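PDB 2FSR: acetyltransferase from Agrobacterium tumefaciens, which probably transfers the acetyl group of acetyl-CoA to an as yet unidentified acceptor, as expected of a GNAT-family acetyltransferase. Local coordinates for residues E33-R38 against I90-T95; A43-Y48 against G71-D76; G100-N105 against L115-Y120; T148-V153 against V184-Q189. All blocks are in the same frame, centred on the assembly; numbering follows the deposited sequence. Where two conformers were deposited one is given.

Interaction 1 of 4, residues E33-R38 against I90-T95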
loop_
_atom_site.group_PDB
_atom_site.type_symbol
_atom_site.label_atom_id
_atom_site.label_comp_id
_atom_site.label_asym_id
_atom_site.label_seq_id
_atom_site.Cartn_x
_atom_site.Cartn_y
_atom_site.Cartn_z
ATOM N N GLU A 33 -3.903 -15.469 4.556
ATOM C CA GLU A 33 -4.577 -16.713 4.202
ATOM C C GLU A 33 -4.181 -17.123 2.787
ATOM O O GLU A 33 -3.732 -18.252 2.562
ATOM C CB GLU A 33 -6.085 -16.517 4.307
ATOM C CG GLU A 33 -6.939 -17.660 3.760
ATOM C CD GLU A 33 -8.420 -17.362 3.906
ATOM O OE1 GLU A 33 -8.854 -17.017 5.029
ATOM O OE2 GLU A 33 -9.151 -17.464 2.897
ATOM N N ARG A 34 -4.308 -16.178 1.854
ATOM C CA ARG A 34 -4.147 -16.468 0.432
ATOM C C ARG A 34 -2.946 -15.787 -0.215
ATOM O O ARG A 34 -2.631 -16.067 -1.371
ATOM C CB ARG A 34 -5.419 -16.070 -0.327
ATOM C CG ARG A 34 -6.645 -16.885 0.096
ATOM C CD ARG A 34 -7.870 -16.451 -0.655
ATOM N NE ARG A 34 -8.207 -15.060 -0.339
ATOM C CZ ARG A 34 -9.170 -14.358 -0.929
ATOM N NH1 ARG A 34 -9.933 -14.904 -1.882
ATOM N NH2 ARG A 34 -9.359 -13.100 -0.572
ATOM N N LEU A 35 -2.292 -14.876 0.512
ATOM C CA LEU A 35 -1.305 -13.989 -0.131
ATOM C C LEU A 35 0.043 -13.966 0.554
ATOM O O LEU A 35 0.162 -14.268 1.741
ATOM C CB LEU A 35 -1.834 -12.547 -0.185
ATOM C CG LEU A 35 -3.263 -12.327 -0.710
ATOM C CD1 LEU A 35 -3.741 -10.909 -0.391
ATOM C CD2 LEU A 35 -3.334 -12.665 -2.204
ATOM N N THR A 36 1.056 -13.598 -0.215
ATOM C CA THR A 36 2.378 -13.298 0.344
ATOM C C THR A 36 2.646 -11.830 0.006
ATOM O O THR A 36 2.500 -11.418 -1.160
ATOM C CB THR A 36 3.477 -14.206 -0.242
ATOM O OG1 THR A 36 3.205 -15.574 0.119
ATOM C CG2 THR A 36 4.862 -13.825 0.307
ATOM N N LEU A 37 2.975 -11.035 1.030
ATOM C CA LEU A 37 3.208 -9.596 0.849
ATOM C C LEU A 37 4.685 -9.383 1.056
ATOM O O LEU A 37 5.161 -9.523 2.178
ATOM C CB LEU A 37 2.386 -8.782 1.864
ATOM C CG LEU A 37 0.913 -9.193 1.998
ATOM C CD1 LEU A 37 0.200 -8.289 2.983
ATOM C CD2 LEU A 37 0.189 -9.186 0.658
ATOM N N ARG A 38 5.417 -9.078 -0.013
ATOM C CA ARG A 38 6.880 -9.168 0.055
ATOM C C ARG A 38 7.595 -7.955 -0.553
ATOM O O ARG A 38 6.979 -7.122 -1.215
ATOM C CB ARG A 38 7.395 -10.468 -0.587
ATOM C CG ARG A 38 6.777 -10.773 -1.931
ATOM C CD ARG A 38 7.652 -10.342 -3.049
ATOM N NE ARG A 38 7.011 -10.531 -4.356
ATOM C CZ ARG A 38 7.283 -9.785 -5.413
ATOM N NH1 ARG A 38 8.208 -8.827 -5.326
ATOM N NH2 ARG A 38 6.633 -9.984 -6.551
ATOM N N ILE A 90 2.052 -7.851 -3.772
ATOM C CA ILE A 90 1.101 -8.912 -3.421
ATOM C C ILE A 90 1.279 -10.080 -4.368
ATOM O O ILE A 90 1.057 -9.931 -5.580
ATOM C CB ILE A 90 -0.369 -8.427 -3.512
ATOM C CG1 ILE A 90 -0.604 -7.149 -2.674
ATOM C CG2 ILE A 90 -1.328 -9.552 -3.114
ATOM C CD1 ILE A 90 -2.000 -6.525 -2.871
ATOM N N ASP A 91 1.687 -11.222 -3.815
ATOM C CA ASP A 91 1.774 -12.472 -4.590
ATOM C C ASP A 91 0.702 -13.454 -4.132
ATOM O O ASP A 91 0.343 -13.488 -2.962
ATOM C CB ASP A 91 3.148 -13.141 -4.428
ATOM C CG ASP A 91 4.283 -12.389 -5.118
ATOM O OD1 ASP A 91 4.053 -11.418 -5.877
ATOM O OD2 ASP A 91 5.446 -12.810 -4.879
ATOM N N LEU A 92 0.199 -14.264 -5.069
ATOM C CA LEU A 92 -0.759 -15.305 -4.709
ATOM C C LEU A 92 -0.040 -16.490 -4.065
ATOM O O LEU A 92 0.829 -17.116 -4.679
ATOM C CB LEU A 92 -1.530 -15.784 -5.943
ATOM C CG LEU A 92 -2.653 -14.901 -6.471
ATOM C CD1 LEU A 92 -3.135 -15.444 -7.813
ATOM C CD2 LEU A 92 -3.818 -14.797 -5.491
ATOM N N GLY A 93 -0.410 -16.796 -2.824
ATOM C CA GLY A 93 0.101 -17.980 -2.123
ATOM C C GLY A 93 1.605 -18.145 -2.140
ATOM O O GLY A 93 2.337 -17.188 -1.884
ATOM N N GLU A 94 2.062 -19.365 -2.438
ATOM C CA GLU A 94 3.495 -19.661 -2.600
ATOM C C GLU A 94 3.905 -19.698 -4.085
ATOM O O GLU A 94 5.016 -20.128 -4.434
ATOM C CB GLU A 94 3.855 -20.987 -1.901
ATOM C CG GLU A 94 3.519 -21.039 -0.404
ATOM C CD GLU A 94 4.133 -19.891 0.391
ATOM O OE1 GLU A 94 5.320 -19.552 0.169
ATOM O OE2 GLU A 94 3.420 -19.325 1.246
ATOM N N THR A 95 3.012 -19.221 -4.953
ATOM C CA THR A 95 3.160 -19.381 -6.409
ATOM C C THR A 95 4.066 -18.351 -7.075
ATOM O O THR A 95 4.508 -18.558 -8.215
ATOM C CB THR A 95 1.803 -19.325 -7.135
ATOM O OG1 THR A 95 1.357 -17.962 -7.206
ATOM C CG2 THR A 95 0.752 -20.168 -6.422
#

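Interaction 2 of 4, residues A43-Y48 against G71-D76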
loop_
_atom_site.group_PDB
_atom_site.type_symbol
_atom_site.label_atom_id
_atom_site.label_comp_id
_atom_site.label_asym_id
_atom_site.label_seq_id
_atom_site.Cartn_x
_atom_site.Cartn_y
_atom_site.Cartn_z
ATOM N N ALA A 43 12.397 -6.923 -10.875
ATOM C CA ALA A 43 11.573 -7.783 -11.733
ATOM C C ALA A 43 10.111 -7.368 -11.728
ATOM O O ALA A 43 9.358 -7.731 -12.648
ATOM C CB ALA A 43 11.694 -9.245 -11.332
ATOM N N ASP A 44 9.703 -6.658 -10.673
ATOM C CA ASP A 44 8.326 -6.223 -10.536
ATOM C C ASP A 44 8.013 -4.957 -11.346
ATOM O O ASP A 44 6.833 -4.626 -11.565
ATOM C CB ASP A 44 8.006 -5.903 -9.076
ATOM C CG ASP A 44 8.251 -7.066 -8.145
ATOM O OD1 ASP A 44 7.988 -8.250 -8.519
ATOM O OD2 ASP A 44 8.696 -6.788 -7.010
ATOM N N PHE A 45 9.039 -4.228 -11.775
ATOM C CA PHE A 45 8.781 -2.940 -12.408
ATOM C C PHE A 45 7.987 -2.994 -13.723
ATOM O O PHE A 45 7.138 -2.156 -13.944
ATOM C CB PHE A 45 10.048 -2.083 -12.580
ATOM C CG PHE A 45 9.735 -0.658 -12.915
ATOM C CD1 PHE A 45 9.045 0.136 -11.991
ATOM C CD2 PHE A 45 10.071 -0.118 -14.158
ATOM C CE1 PHE A 45 8.712 1.458 -12.291
ATOM C CE2 PHE A 45 9.742 1.194 -14.465
ATOM C CZ PHE A 45 9.065 1.994 -13.533
ATOM N N PRO A 46 8.289 -3.945 -14.610
ATOM C CA PRO A 46 7.541 -3.946 -15.858
ATOM C C PRO A 46 6.016 -4.032 -15.706
ATOM O O PRO A 46 5.313 -3.251 -16.361
ATOM C CB PRO A 46 8.115 -5.156 -16.607
ATOM C CG PRO A 46 9.523 -5.249 -16.108
ATOM C CD PRO A 46 9.374 -4.950 -14.627
ATOM N N ALA A 47 5.513 -4.949 -14.877
ATOM C CA ALA A 47 4.048 -5.094 -14.719
ATOM C C ALA A 47 3.498 -3.860 -14.007
ATOM O O ALA A 47 2.378 -3.394 -14.298
ATOM C CB ALA A 47 3.718 -6.351 -13.955
ATOM N N TYR A 48 4.286 -3.316 -13.075
ATOM C CA TYR A 48 3.881 -2.100 -12.364
ATOM C C TYR A 48 3.728 -0.936 -13.332
ATOM O O TYR A 48 2.744 -0.188 -13.253
ATOM C CB TYR A 48 4.913 -1.787 -11.267
ATOM C CG TYR A 48 4.633 -0.571 -10.407
ATOM C CD1 TYR A 48 3.767 -0.650 -9.311
ATOM C CD2 TYR A 48 5.233 0.641 -10.686
ATOM C CE1 TYR A 48 3.527 0.468 -8.526
ATOM C CE2 TYR A 48 5.001 1.768 -9.905
ATOM C CZ TYR A 48 4.140 1.671 -8.834
ATOM O OH TYR A 48 3.917 2.787 -8.051
ATOM N N GLY A 71 9.532 7.226 -9.938
ATOM C CA GLY A 71 9.597 7.899 -8.640
ATOM C C GLY A 71 8.683 7.266 -7.597
ATOM O O GLY A 71 9.111 7.068 -6.464
ATOM N N VAL A 72 7.436 6.946 -7.952
ATOM C CA VAL A 72 6.556 6.264 -6.976
ATOM C C VAL A 72 7.096 4.884 -6.578
ATOM O O VAL A 72 7.081 4.509 -5.399
ATOM C CB VAL A 72 5.106 6.130 -7.508
ATOM C CG1 VAL A 72 4.201 5.467 -6.457
ATOM C CG2 VAL A 72 4.548 7.516 -7.860
ATOM N N PHE A 73 7.589 4.119 -7.554
ATOM C CA PHE A 73 8.130 2.781 -7.260
ATOM C C PHE A 73 9.308 2.900 -6.283
ATOM O O PHE A 73 9.441 2.122 -5.342
ATOM C CB PHE A 73 8.557 2.136 -8.581
ATOM C CG PHE A 73 8.866 0.660 -8.505
ATOM C CD1 PHE A 73 7.830 -0.298 -8.424
ATOM C CD2 PHE A 73 10.190 0.218 -8.616
ATOM C CE1 PHE A 73 8.120 -1.672 -8.407
ATOM C CE2 PHE A 73 10.490 -1.163 -8.610
ATOM C CZ PHE A 73 9.446 -2.104 -8.497
ATOM N N CYS A 74 10.167 3.890 -6.520
ATOM C CA CYS A 74 11.294 4.104 -5.615
ATOM C C CYS A 74 10.856 4.580 -4.216
ATOM O O CYS A 74 11.416 4.103 -3.212
ATOM C CB CYS A 74 12.272 5.084 -6.213
ATOM S SG CYS A 74 13.199 4.406 -7.654
ATOM N N HIS A 75 9.849 5.455 -4.168
ATOM C CA HIS A 75 9.227 5.891 -2.898
ATOM C C HIS A 75 8.675 4.658 -2.165
ATOM O O HIS A 75 8.865 4.494 -0.949
ATOM C CB HIS A 75 8.136 6.916 -3.221
ATOM C CG HIS A 75 7.034 6.984 -2.212
ATOM N ND1 HIS A 75 6.962 7.990 -1.270
ATOM C CD2 HIS A 75 5.945 6.198 -2.026
ATOM C CE1 HIS A 75 5.872 7.813 -0.537
ATOM N NE2 HIS A 75 5.226 6.750 -0.991
ATOM N N ASP A 76 8.019 3.778 -2.925
ATOM C CA ASP A 76 7.410 2.581 -2.344
ATOM C C ASP A 76 8.430 1.692 -1.588
ATOM O O ASP A 76 8.162 1.162 -0.514
ATOM C CB ASP A 76 6.742 1.765 -3.450
ATOM C CG ASP A 76 5.465 2.407 -4.003
ATOM O OD1 ASP A 76 4.840 3.250 -3.309
ATOM O OD2 ASP A 76 5.048 2.017 -5.127
HETATM O O HOH W 1 2.456 2.576 -5.880
#

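Interaction 3 of 4, residues G100-N105 against L115-Y120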
loop_
_atom_site.group_PDB
_atom_site.type_symbol
_atom_site.label_atom_id
_atom_site.label_comp_id
_atom_site.label_asym_id
_atom_site.label_seq_id
_atom_site.Cartn_x
_atom_site.Cartn_y
_atom_site.Cartn_z
ATOM N N GLY A 100 -0.466 -7.350 -7.520
ATOM C CA GLY A 100 -0.674 -5.945 -7.166
ATOM C C GLY A 100 0.235 -5.514 -6.033
ATOM O O GLY A 100 1.303 -6.068 -5.877
ATOM N N GLN A 101 -0.204 -4.516 -5.270
ATOM C CA GLN A 101 0.674 -3.888 -4.290
ATOM C C GLN A 101 -0.172 -3.305 -3.170
ATOM O O GLN A 101 -1.291 -2.817 -3.399
ATOM C CB GLN A 101 1.494 -2.793 -4.966
ATOM C CG GLN A 101 2.546 -2.149 -4.057
ATOM C CD GLN A 101 3.020 -0.827 -4.613
ATOM O OE1 GLN A 101 2.251 0.126 -4.669
ATOM N NE2 GLN A 101 4.288 -0.772 -5.060
ATOM N N ILE A 102 0.396 -3.353 -1.966
ATOM C CA ILE A 102 -0.178 -2.728 -0.776
ATOM C C ILE A 102 0.922 -1.907 -0.103
ATOM O O ILE A 102 2.086 -2.304 -0.142
ATOM C CB ILE A 102 -0.740 -3.807 0.209
ATOM C CG1 ILE A 102 -1.500 -3.163 1.378
ATOM C CG2 ILE A 102 0.374 -4.725 0.728
ATOM C CD1 ILE A 102 -2.816 -2.554 1.032
ATOM N N GLY A 103 0.577 -0.759 0.482
ATOM C CA GLY A 103 1.630 0.032 1.142
ATOM C C GLY A 103 1.160 1.054 2.144
ATOM O O GLY A 103 -0.001 1.456 2.153
ATOM N N ILE A 104 2.088 1.449 3.011
ATOM C CA ILE A 104 1.877 2.618 3.835
ATOM C C ILE A 104 2.934 3.659 3.469
ATOM O O ILE A 104 4.130 3.359 3.427
ATOM C CB ILE A 104 1.919 2.286 5.331
ATOM C CG1 ILE A 104 0.784 1.323 5.692
ATOM C CG2 ILE A 104 1.823 3.553 6.186
ATOM C CD1 ILE A 104 0.992 0.634 7.040
ATOM N N ASN A 105 2.433 4.856 3.206
ATOM C CA ASN A 105 3.197 5.964 2.624
ATOM C C ASN A 105 3.383 7.087 3.614
ATOM O O ASN A 105 2.440 7.447 4.334
ATOM C CB ASN A 105 2.393 6.525 1.464
ATOM C CG ASN A 105 2.138 5.484 0.395
ATOM O OD1 ASN A 105 3.059 5.098 -0.326
ATOM N ND2 ASN A 105 0.913 4.983 0.319
ATOM N N LEU A 115 -2.445 4.410 3.907
ATOM C CA LEU A 115 -2.561 3.049 3.396
ATOM C C LEU A 115 -3.161 3.074 1.988
ATOM O O LEU A 115 -4.229 3.657 1.768
ATOM C CB LEU A 115 -3.470 2.229 4.335
ATOM C CG LEU A 115 -3.714 0.737 4.044
ATOM C CD1 LEU A 115 -2.454 -0.073 4.245
ATOM C CD2 LEU A 115 -4.835 0.188 4.940
ATOM N N GLY A 116 -2.455 2.468 1.030
ATOM C CA GLY A 116 -2.977 2.401 -0.337
ATOM C C GLY A 116 -2.801 1.030 -0.936
ATOM O O GLY A 116 -1.989 0.240 -0.475
ATOM N N TRP A 117 -3.585 0.741 -1.971
ATOM C CA TRP A 117 -3.522 -0.587 -2.607
ATOM C C TRP A 117 -3.879 -0.473 -4.072
ATOM O O TRP A 117 -4.539 0.474 -4.495
ATOM C CB TRP A 117 -4.490 -1.600 -1.945
ATOM C CG TRP A 117 -5.894 -1.068 -1.857
ATOM C CD1 TRP A 117 -6.877 -1.151 -2.811
ATOM C CD2 TRP A 117 -6.460 -0.340 -0.766
ATOM N NE1 TRP A 117 -8.011 -0.500 -2.382
ATOM C CE2 TRP A 117 -7.787 -0.003 -1.124
ATOM C CE3 TRP A 117 -5.971 0.070 0.480
ATOM C CZ2 TRP A 117 -8.626 0.730 -0.282
ATOM C CZ3 TRP A 117 -6.807 0.788 1.316
ATOM C CH2 TRP A 117 -8.115 1.118 0.932
ATOM N N LEU A 118 -3.433 -1.464 -4.835
ATOM C CA LEU A 118 -3.815 -1.580 -6.232
ATOM C C LEU A 118 -3.723 -3.053 -6.625
ATOM O O LEU A 118 -2.909 -3.811 -6.089
ATOM C CB LEU A 118 -2.920 -0.720 -7.133
ATOM C CG LEU A 118 -1.424 -1.065 -7.170
ATOM C CD1 LEU A 118 -1.109 -2.097 -8.272
ATOM C CD2 LEU A 118 -0.600 0.205 -7.394
ATOM N N LEU A 119 -4.583 -3.452 -7.566
ATOM C CA LEU A 119 -4.557 -4.790 -8.154
ATOM C C LEU A 119 -4.442 -4.695 -9.655
ATOM O O LEU A 119 -5.064 -3.824 -10.285
ATOM C CB LEU A 119 -5.825 -5.584 -7.799
ATOM C CG LEU A 119 -6.000 -5.989 -6.336
ATOM C CD1 LEU A 119 -7.326 -6.748 -6.165
ATOM C CD2 LEU A 119 -4.839 -6.846 -5.817
ATOM N N TYR A 120 -3.642 -5.591 -10.227
ATOM C CA TYR A 120 -3.492 -5.665 -11.662
ATOM C C TYR A 120 -4.737 -6.294 -12.271
ATOM O O TYR A 120 -5.518 -6.952 -11.592
ATOM C CB TYR A 120 -2.265 -6.498 -12.017
ATOM C CG TYR A 120 -0.960 -5.892 -11.509
ATOM C CD1 TYR A 120 -0.803 -4.504 -11.404
ATOM C CD2 TYR A 120 0.106 -6.698 -11.170
ATOM C CE1 TYR A 120 0.408 -3.944 -10.951
ATOM C CE2 TYR A 120 1.327 -6.155 -10.720
ATOM C CZ TYR A 120 1.452 -4.781 -10.601
ATOM O OH TYR A 120 2.656 -4.254 -10.161
#

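Interaction 4 of 4, residues T148-V153 against V184-Q189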
loop_
_atom_site.group_PDB
_atom_site.type_symbol
_atom_site.label_atom_id
_atom_site.label_comp_id
_atom_site.label_asym_id
_atom_site.label_seq_id
_atom_site.Cartn_x
_atom_site.Cartn_y
_atom_site.Cartn_z
ATOM N N THR A 148 -2.716 6.407 14.302
ATOM C CA THR A 148 -3.784 6.513 13.299
ATOM C C THR A 148 -3.234 6.101 11.943
ATOM O O THR A 148 -2.028 5.917 11.789
ATOM C CB THR A 148 -4.397 7.959 13.224
ATOM O OG1 THR A 148 -5.599 7.941 12.431
ATOM C CG2 THR A 148 -3.419 8.968 12.625
ATOM N N LEU A 149 -4.125 5.987 10.969
ATOM C CA LEU A 149 -3.758 5.656 9.593
ATOM C C LEU A 149 -4.902 6.155 8.701
ATOM O O LEU A 149 -6.074 6.138 9.123
ATOM C CB LEU A 149 -3.605 4.142 9.483
ATOM C CG LEU A 149 -2.922 3.516 8.290
ATOM C CD1 LEU A 149 -1.472 4.024 8.056
ATOM C CD2 LEU A 149 -2.933 1.994 8.510
ATOM N N VAL A 150 -4.583 6.638 7.498
ATOM C CA VAL A 150 -5.615 7.159 6.579
ATOM C C VAL A 150 -5.485 6.530 5.197
ATOM O O VAL A 150 -4.489 5.898 4.902
ATOM C CB VAL A 150 -5.591 8.703 6.433
ATOM C CG1 VAL A 150 -5.793 9.387 7.787
ATOM C CG2 VAL A 150 -4.281 9.150 5.817
ATOM N N SER A 151 -6.506 6.711 4.368
ATOM C CA SER A 151 -6.385 6.489 2.922
ATOM C C SER A 151 -6.954 7.690 2.181
ATOM O O SER A 151 -8.058 8.151 2.500
ATOM C CB SER A 151 -7.149 5.229 2.501
ATOM O OG SER A 151 -6.585 4.048 3.006
ATOM N N TYR A 152 -6.218 8.199 1.184
ATOM C CA TYR A 152 -6.715 9.280 0.308
ATOM C C TYR A 152 -7.400 8.630 -0.884
ATOM O O TYR A 152 -6.775 7.835 -1.599
ATOM C CB TYR A 152 -5.577 10.223 -0.149
ATOM C CG TYR A 152 -4.837 10.804 1.046
ATOM C CD1 TYR A 152 -5.523 11.521 2.022
ATOM C CD2 TYR A 152 -3.466 10.619 1.213
ATOM C CE1 TYR A 152 -4.860 12.036 3.136
ATOM C CE2 TYR A 152 -2.796 11.140 2.324
ATOM C CZ TYR A 152 -3.501 11.837 3.280
ATOM O OH TYR A 152 -2.873 12.343 4.387
ATOM N N VAL A 153 -8.673 8.964 -1.085
ATOM C CA VAL A 153 -9.484 8.316 -2.134
ATOM C C VAL A 153 -10.252 9.386 -2.914
ATOM O O VAL A 153 -10.898 10.238 -2.317
ATOM C CB VAL A 153 -10.503 7.303 -1.499
ATOM C CG1 VAL A 153 -11.373 6.620 -2.577
ATOM C CG2 VAL A 153 -9.805 6.261 -0.653
ATOM N N VAL A 184 -10.966 11.444 2.654
ATOM C CA VAL A 184 -10.011 10.793 3.550
ATOM C C VAL A 184 -10.738 9.805 4.436
ATOM O O VAL A 184 -11.604 10.195 5.230
ATOM C CB VAL A 184 -9.274 11.797 4.445
ATOM C CG1 VAL A 184 -8.281 11.080 5.334
ATOM C CG2 VAL A 184 -8.549 12.827 3.598
ATOM N N TYR A 185 -10.395 8.536 4.280
ATOM C CA TYR A 185 -10.827 7.512 5.221
ATOM C C TYR A 185 -9.814 7.361 6.336
ATOM O O TYR A 185 -8.618 7.358 6.080
ATOM C CB TYR A 185 -11.012 6.172 4.503
ATOM C CG TYR A 185 -12.291 6.104 3.704
ATOM C CD1 TYR A 185 -13.466 5.714 4.321
ATOM C CD2 TYR A 185 -12.326 6.437 2.359
ATOM C CE1 TYR A 185 -14.653 5.625 3.622
ATOM C CE2 TYR A 185 -13.527 6.379 1.637
ATOM C CZ TYR A 185 -14.681 5.969 2.293
ATOM O OH TYR A 185 -15.871 5.906 1.603
ATOM N N ARG A 186 -10.304 7.236 7.566
ATOM C CA ARG A 186 -9.416 7.038 8.706
ATOM C C ARG A 186 -9.692 5.702 9.395
ATOM O O ARG A 186 -10.860 5.296 9.526
ATOM C CB ARG A 186 -9.543 8.192 9.700
ATOM C CG ARG A 186 -8.530 8.108 10.852
ATOM C CD ARG A 186 -8.584 9.321 11.770
ATOM N NE ARG A 186 -8.380 10.580 11.070
ATOM C CZ ARG A 186 -7.185 11.107 10.760
ATOM N NH1 ARG A 186 -6.056 10.477 11.080
ATOM N NH2 ARG A 186 -7.124 12.272 10.129
ATOM N N TYR A 187 -8.614 5.018 9.790
ATOM C CA TYR A 187 -8.697 3.718 10.468
ATOM C C TYR A 187 -8.208 3.856 11.889
ATOM O O TYR A 187 -7.324 4.668 12.164
ATOM C CB TYR A 187 -7.820 2.661 9.763
ATOM C CG TYR A 187 -8.008 2.653 8.274
ATOM C CD1 TYR A 187 -9.120 2.048 7.691
ATOM C CD2 TYR A 187 -7.087 3.267 7.448
ATOM C CE1 TYR A 187 -9.307 2.070 6.321
ATOM C CE2 TYR A 187 -7.251 3.299 6.081
ATOM C CZ TYR A 187 -8.359 2.685 5.508
ATOM O OH TYR A 187 -8.555 2.697 4.147
ATOM N N HIS A 188 -8.675 2.979 12.783
ATOM C CA HIS A 188 -8.221 2.990 14.194
ATOM C C HIS A 188 -7.956 1.603 14.807
ATOM O O HIS A 188 -8.491 0.602 14.350
ATOM C CB HIS A 188 -9.246 3.726 15.063
ATOM C CG HIS A 188 -10.612 3.114 15.023
ATOM N ND1 HIS A 188 -11.008 2.115 15.887
ATOM C CD2 HIS A 188 -11.667 3.340 14.207
ATOM C CE1 HIS A 188 -12.251 1.762 15.612
ATOM N NE2 HIS A 188 -12.675 2.492 14.595
ATOM N N GLN A 189 -7.129 1.569 15.852
ATOM C CA GLN A 189 -6.942 0.377 16.706
ATOM C C GLN A 189 -6.504 -0.877 15.941
ATOM O O GLN A 189 -6.128 -1.898 16.542
ATOM C CB GLN A 189 -8.194 0.104 17.560
ATOM C CG GLN A 189 -9.487 -0.080 16.786
ATOM C CD GLN A 189 -9.807 -1.530 16.508
ATOM O OE1 GLN A 189 -9.085 -2.211 15.789
ATOM N NE2 GLN A 189 -10.905 -2.010 17.076
HETATM O O HOH W 2 -7.332 6.746 13.980
#

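Interaction 1 of 4, residues E33-R38 against I90-T95
Three backbone hydrogen bonds tie 33-38 to 90-95. Thr-36 and Asp-91 form the antiparallel hydrogen-bonded pair, with Thr-36 N to Asp-91 O and Asp-91 N to Thr-36 O both 2.8 Å, and Gly-93 N adds a more bent bond to Arg-34 O. Leu-37 and Ile-90 make the next, non-hydrogen-bonded pair.

Among side-chain polar contacts, Arg-38 takes Asp-91 side-on. Its NE gives a nearly straight bond (165°) to Asp-91 OD2 at 2.8 Å, arriving from above the carboxylate plane, while NH2 reaches the syn lone pair of Asp-91 OD1 at 3.0 Å. The bend at chi2 folds the arginine back over the sheet to its partner; the two flat groups stand 54° apart, and Arg-38 NH1 is left for Asp-44. Thr-36 OG1 donates to Gly-93 O at 2.7 Å, an oxygen that also accepts from Arg-31.

Apolar contacts gather where Leu-35 CD2 meets Ile-90 CG2 at 3.8 Å and Leu-92 CD2 at 3.9 Å; Leu-37 lies alongside Ile-90, and helix 128-143 covers Ile-90 and Leu-92.

With the strand directions 149° apart, this is antiparallel pairing of strands 35-38 and 87-92, as in the N-terminal part of the GNAT sheet.

Interaction 2 of 4, residues A43-Y48 against G71-D76
Phe-73 is the side chain on which Phe-45 and Tyr-48 converge. Phe-45 makes a T-shaped contact with it: the Phe-45 edge points at the Phe-73 face, with CD1 of Phe-45 3.5 Å from CG of Phe-73 and toward the rim of that ring, the planes 63° apart. Tyr-48 slides past Phe-73 in the opposite direction, and CD1 of Phe-73 sits over one Tyr-48 face, 3.6 Å from Tyr-48 CD2. These two rings meet obliquely, with planes at 50°. Asp-44 CB touches the Phe-73 edge near CZ.

The extended first torsions explain the reach: CG of Phe-73 is opposite its own N (chi1 -168°), and that of Tyr-48 likewise, which sends both rings across the gap between the helices.

Beyond the rings, Tyr-48 OH lies 3.1 Å from Val-72 CG1. A water joins the hydroxyl to the carboxylate, standing 2.6 Å from Tyr-48 OH and donating to Asp-76 OD2 at 2.8 Å. The second shell fixes the polar ends: Gln-101 NE2 binds Asp-76 OD2, and Arg-38 and Ala-41 N hold Asp-44 OD2. On the apolar side, Trp-70 meets Phe-45 edge-to-face.

Helices 45-53 and 66-83 are thus joined by an aromatic cluster with a water-bridged polar margin. The water and Gln-101 both donate to Asp-76 OD2, which would be expected to stabilise negative charge on this buried carboxylate.

Interaction 3 of 4, residues G100-N105 against L115-Y120
Gly-100 lies over the centre of the Tyr-120 ring, its CA 4.0 Å from the centroid and 9° off the normal, a CH-pi contact. Here the antiparallel pair is tight: CA of Gly-100 comes within 4.2 Å of Leu-119 CA, and it also lies 3.3 Å from Leu-118 O in a CA-H...O contact. Four backbone hydrogen bonds of 2.9 Å each, two between Gln-101 and Leu-118 and two between Gly-103 and Gly-116, hold strands running 176° apart.

Close packing continues on the face carrying Ile-102, Ile-104, Leu-115 and Trp-117. CG1 of Ile-102 extends away from the backbone N (chi1 -173°), and the turn at chi2 brings CD1 to 3.5 Å from Trp-117 CB. CD1 of Leu-115 fits against Ile-104 CG1 at 3.8 Å.

The other face is more sparsely packed between the strands. Gly-103 and Gly-116 bring no side chain to it, and Gln-101 and Leu-118 cross with CB of Gln-101 4.0 Å from Leu-118 CG. Strand 114-119 is the more exposed partner, partly so from Gly-116 to Leu-119, whereas Gly-100 to Ile-104 are buried.

This hairpin of strands 97-105 and 114-119 has helix 128-143 against Ile-102, Ile-104 and Trp-117. Helix 45-53 covers Gln-101, Leu-118 and Tyr-120 from the other side. Strand 87-92 flanks 97-105, and Leu-115 also bonds through its backbone to Val-150 of strand 149-153.

Interaction 4 of 4, residues T148-V153 against V184-Q189
Ser-151 OG is gripped from two sides: Tyr-187 OH donates to it at 2.6 Å, and it is also hydrogen-bonded to Leu-115 O of the neighbouring strand. The setting is the antiparallel pairing of strands 149-153 and 183-187, their directions 159° apart, in the C-terminal sheet of the GNAT-like fold. Tyr-187 lies along the strand surface with Ser-151 OG at the edge of its ring, in plane, while Leu-149 CB touches CD2 of the ring at 4.1 Å.

Ser-151 and Tyr-185 form the hydrogen-bonded pair, with Ser-151 N to Tyr-185 O at 2.8 Å and the return bond from Tyr-185 N to Ser-151 O at 3.0 Å. On the face of Val-150, Tyr-152 and Val-184, the edge of the Tyr-152 ring takes Val-184 CG2, 3.7 Å from CD1.

Arg-186 runs out extended from the backbone and bends at chi3 (-57°), which lays one guanidinium face over Val-150 CG1, 3.4 Å from the plane and toward its rim. Its NH2 is salt-bridged to Glu-112 and its NE to Asp-172. NH1 of Arg-186 gives Thr-148 OG1 a 2.9 Å bond lying in the guanidinium plane, while a water that donates to Tyr-187 O also binds that threonine oxygen.

Interactions 1 and 3 share one sheet: Ile-90 N lies 2.9 Å from Gly-100 O, consistent with a hydrogen bond between neighbouring strands. Interaction 2 packs its helices on that sheet and touches both. Arg-38 NH1 reaches Asp-44 OD2 at 2.7 Å, while Asp-76 OD2 and Gln-101 NE2 are 2.9 Å apart, and His-75 NE2 and Asn-105 OD1 2.8 Å. Interaction 4 joins interaction 3 through Leu-115, whose N is 2.7 Å from Val-150 O. It stands apart from interactions 1 and 2, its centre about 24 Å from each of theirs. In GNAT enzymes acetyl-CoA generally binds where the two halves of the sheet splay apart, but no cofactor marks the site here.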